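Local structure of DUF5348 domain-containing protein (Ruminococcus gnavus, 3NRL) at residues Glu35-Lys40 and Leu69-Met73. The protein is of unknown function and folds as a small, helix-free all-beta domain of the DUF5348 family, two copies of which form the assembly. Sequence-based numbering, arbitrary orientation.
Sequences ECFDVK and LRVRM
Residues 36-40 and 70-72 are extended, neighbouring antiparallel strands; their axes approach to 4.6 Å, and their N-to-C directions differ by 142°, a marked twist. Register is set by Asp38 opposite Arg72, a hydrogen-bonded pair (CA to CA 5.1 Å), and Val39 opposite Val71, a non-hydrogen-bonded pair (CA to CA 4.5 Å). Asp38 N donates to Arg72 O (2.9 Å, 172°), Arg72 N returns a bond to Asp38 O (3.0 Å, 147°), and Lys40 N donates to Arg70 O (2.9 Å, 175°). The return bond of this last pair is replaced by a water, which donates to Lys40 O (2.7 Å) and accepts from Arg70 N (2.8 Å).

On the face of Asp38 and Arg72, the m rotamer of Asp38 brings OD2 to within 2.8 Å of Arg72 NH1, near the guanidinium plane, forming a salt bridge. A second water donates to Asp38 OD2 (3.1 Å) and Arg72 O (3.3 Å). The Val39 and Val71 face is apolar: Phe37 CE1 meets Val71 CG1 at 3.7 Å, Val39 CG1 meets Leu69 CD2 at 4.1 Å, and selenomethionine Met73 sets CG 3.9 Å from Phe37 CB.

This pair joins the two halves of the antiparallel sheet: strand 44-52 hydrogen-bonds beyond 36-40, with Trp45 making a cation-pi contact to Arg72, while strand 6-12 flanks 70-72 and Ile20 of strand 17-23 touches Val71.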
loop_
_atom_site.group_PDB
_atom_site.type_symbol
_atom_site.label_atom_id
_atom_site.label_comp_id
_atom_site.label_asym_id
_atom_site.label_seq_id
_atom_site.Cartn_x
_atom_site.Cartn_y
_atom_site.Cartn_z
ATOM N N GLU A 35 -13.509 8.697 8.941
ATOM C CA GLU A 35 -12.246 9.422 8.859
ATOM C C GLU A 35 -11.981 9.944 7.450
ATOM O O GLU A 35 -12.165 9.234 6.463
ATOM C CB GLU A 35 -11.091 8.537 9.334
ATOM C CG GLU A 35 -11.238 8.127 10.790
ATOM C CD GLU A 35 -9.919 7.780 11.445
ATOM O OE1 GLU A 35 -9.053 8.675 11.545
ATOM O OE2 GLU A 35 -9.748 6.616 11.864
ATOM N N CYS A 36 -11.552 11.198 7.370
ATOM C CA CYS A 36 -11.276 11.844 6.093
ATOM C C CYS A 36 -9.784 12.045 5.829
ATOM O O CYS A 36 -8.985 12.192 6.755
ATOM C CB CYS A 36 -11.987 13.195 6.048
ATOM S SG CYS A 36 -11.622 14.232 7.481
ATOM N N PHE A 37 -9.427 12.053 4.547
ATOM C CA PHE A 37 -8.050 12.237 4.099
ATOM C C PHE A 37 -8.071 12.429 2.579
ATOM O O PHE A 37 -9.125 12.278 1.963
ATOM C CB PHE A 37 -7.203 11.017 4.486
ATOM C CG PHE A 37 -7.746 9.705 3.979
ATOM C CD1 PHE A 37 -7.487 9.278 2.677
ATOM C CD2 PHE A 37 -8.512 8.891 4.811
ATOM C CE1 PHE A 37 -7.983 8.057 2.212
ATOM C CE2 PHE A 37 -9.014 7.670 4.358
ATOM C CZ PHE A 37 -8.748 7.251 3.055
ATOM N N ASP A 38 -6.934 12.782 1.981
ATOM C CA ASP A 38 -6.875 12.976 0.529
ATOM C C ASP A 38 -6.204 11.788 -0.146
ATOM O O ASP A 38 -5.334 11.148 0.437
ATOM C CB ASP A 38 -6.070 14.226 0.138
ATOM C CG ASP A 38 -6.680 15.521 0.641
ATOM O OD1 ASP A 38 -7.908 15.702 0.521
ATOM O OD2 ASP A 38 -5.915 16.375 1.135
ATOM N N VAL A 39 -6.613 11.516 -1.382
ATOM C CA VAL A 39 -6.027 10.447 -2.174
ATOM C C VAL A 39 -5.321 11.114 -3.345
ATOM O O VAL A 39 -5.875 12.008 -3.991
ATOM C CB VAL A 39 -7.081 9.484 -2.766
ATOM C CG1 VAL A 39 -6.390 8.519 -3.751
ATOM C CG2 VAL A 39 -7.771 8.697 -1.659
ATOM N N LYS A 40 -4.099 10.679 -3.613
ATOM C CA LYS A 40 -3.327 11.233 -4.707
ATOM C C LYS A 40 -3.816 10.632 -6.023
ATOM O O LYS A 40 -3.891 9.410 -6.176
ATOM C CB LYS A 40 -1.845 10.914 -4.506
ATOM C CG LYS A 40 -0.915 11.520 -5.543
ATOM C CD LYS A 40 -0.828 13.025 -5.389
ATOM C CE LYS A 40 0.179 13.617 -6.369
ATOM N NZ LYS A 40 1.537 13.023 -6.206
ATOM N N LEU A 69 -3.222 2.845 -2.424
ATOM C CA LEU A 69 -3.405 4.247 -2.779
ATOM C C LEU A 69 -2.462 5.126 -1.964
ATOM O O LEU A 69 -2.138 4.805 -0.820
ATOM C CB LEU A 69 -4.843 4.682 -2.498
ATOM C CG LEU A 69 -5.964 4.105 -3.362
ATOM C CD1 LEU A 69 -7.312 4.528 -2.793
ATOM C CD2 LEU A 69 -5.817 4.605 -4.801
ATOM N N ARG A 70 -2.008 6.228 -2.554
ATOM C CA ARG A 70 -1.153 7.155 -1.823
ATOM C C ARG A 70 -2.109 8.146 -1.193
ATOM O O ARG A 70 -2.983 8.688 -1.871
ATOM C CB ARG A 70 -0.168 7.861 -2.763
ATOM C CG ARG A 70 1.182 7.162 -2.814
ATOM C CD ARG A 70 1.942 7.445 -4.097
ATOM N NE ARG A 70 3.267 6.828 -4.075
ATOM C CZ ARG A 70 3.993 6.562 -5.157
ATOM N NH1 ARG A 70 3.527 6.854 -6.366
ATOM N NH2 ARG A 70 5.189 6.006 -5.028
ATOM N N VAL A 71 -1.964 8.355 0.109
ATOM C CA VAL A 71 -2.842 9.257 0.824
ATOM C C VAL A 71 -2.085 10.330 1.599
ATOM O O VAL A 71 -0.868 10.251 1.786
ATOM C CB VAL A 71 -3.756 8.482 1.805
ATOM C CG1 VAL A 71 -4.567 7.444 1.044
ATOM C CG2 VAL A 71 -2.923 7.819 2.886
ATOM N N ARG A 72 -2.837 11.325 2.050
ATOM C CA ARG A 72 -2.304 12.450 2.797
ATOM C C ARG A 72 -3.336 12.906 3.827
ATOM O O ARG A 72 -4.542 12.913 3.551
ATOM C CB ARG A 72 -1.995 13.603 1.837
ATOM C CG ARG A 72 -2.091 14.980 2.464
ATOM C CD ARG A 72 -2.939 15.914 1.612
ATOM N NE ARG A 72 -2.133 16.864 0.856
ATOM C CZ ARG A 72 -2.631 17.883 0.165
ATOM N NH1 ARG A 72 -3.942 18.090 0.123
ATOM N NH2 ARG A 72 -1.816 18.713 -0.473
HETATM N N MSE A 73 -2.862 13.281 5.011
HETATM C CA MSE A 73 -3.747 13.761 6.068
HETATM C C MSE A 73 -3.294 15.133 6.537
HETATM O O MSE A 73 -2.117 15.463 6.286
HETATM C CB MSE A 73 -3.733 12.806 7.252
HETATM C CG MSE A 73 -4.173 11.404 6.904
HETATM SE SE MSE A 73 -4.527 10.366 8.475
HETATM C CE MSE A 73 -6.357 10.936 8.772
HETATM O O HOH W 1 -5.066 16.120 4.103
HETATM O O HOH W 2 -2.945 7.119 -5.031
#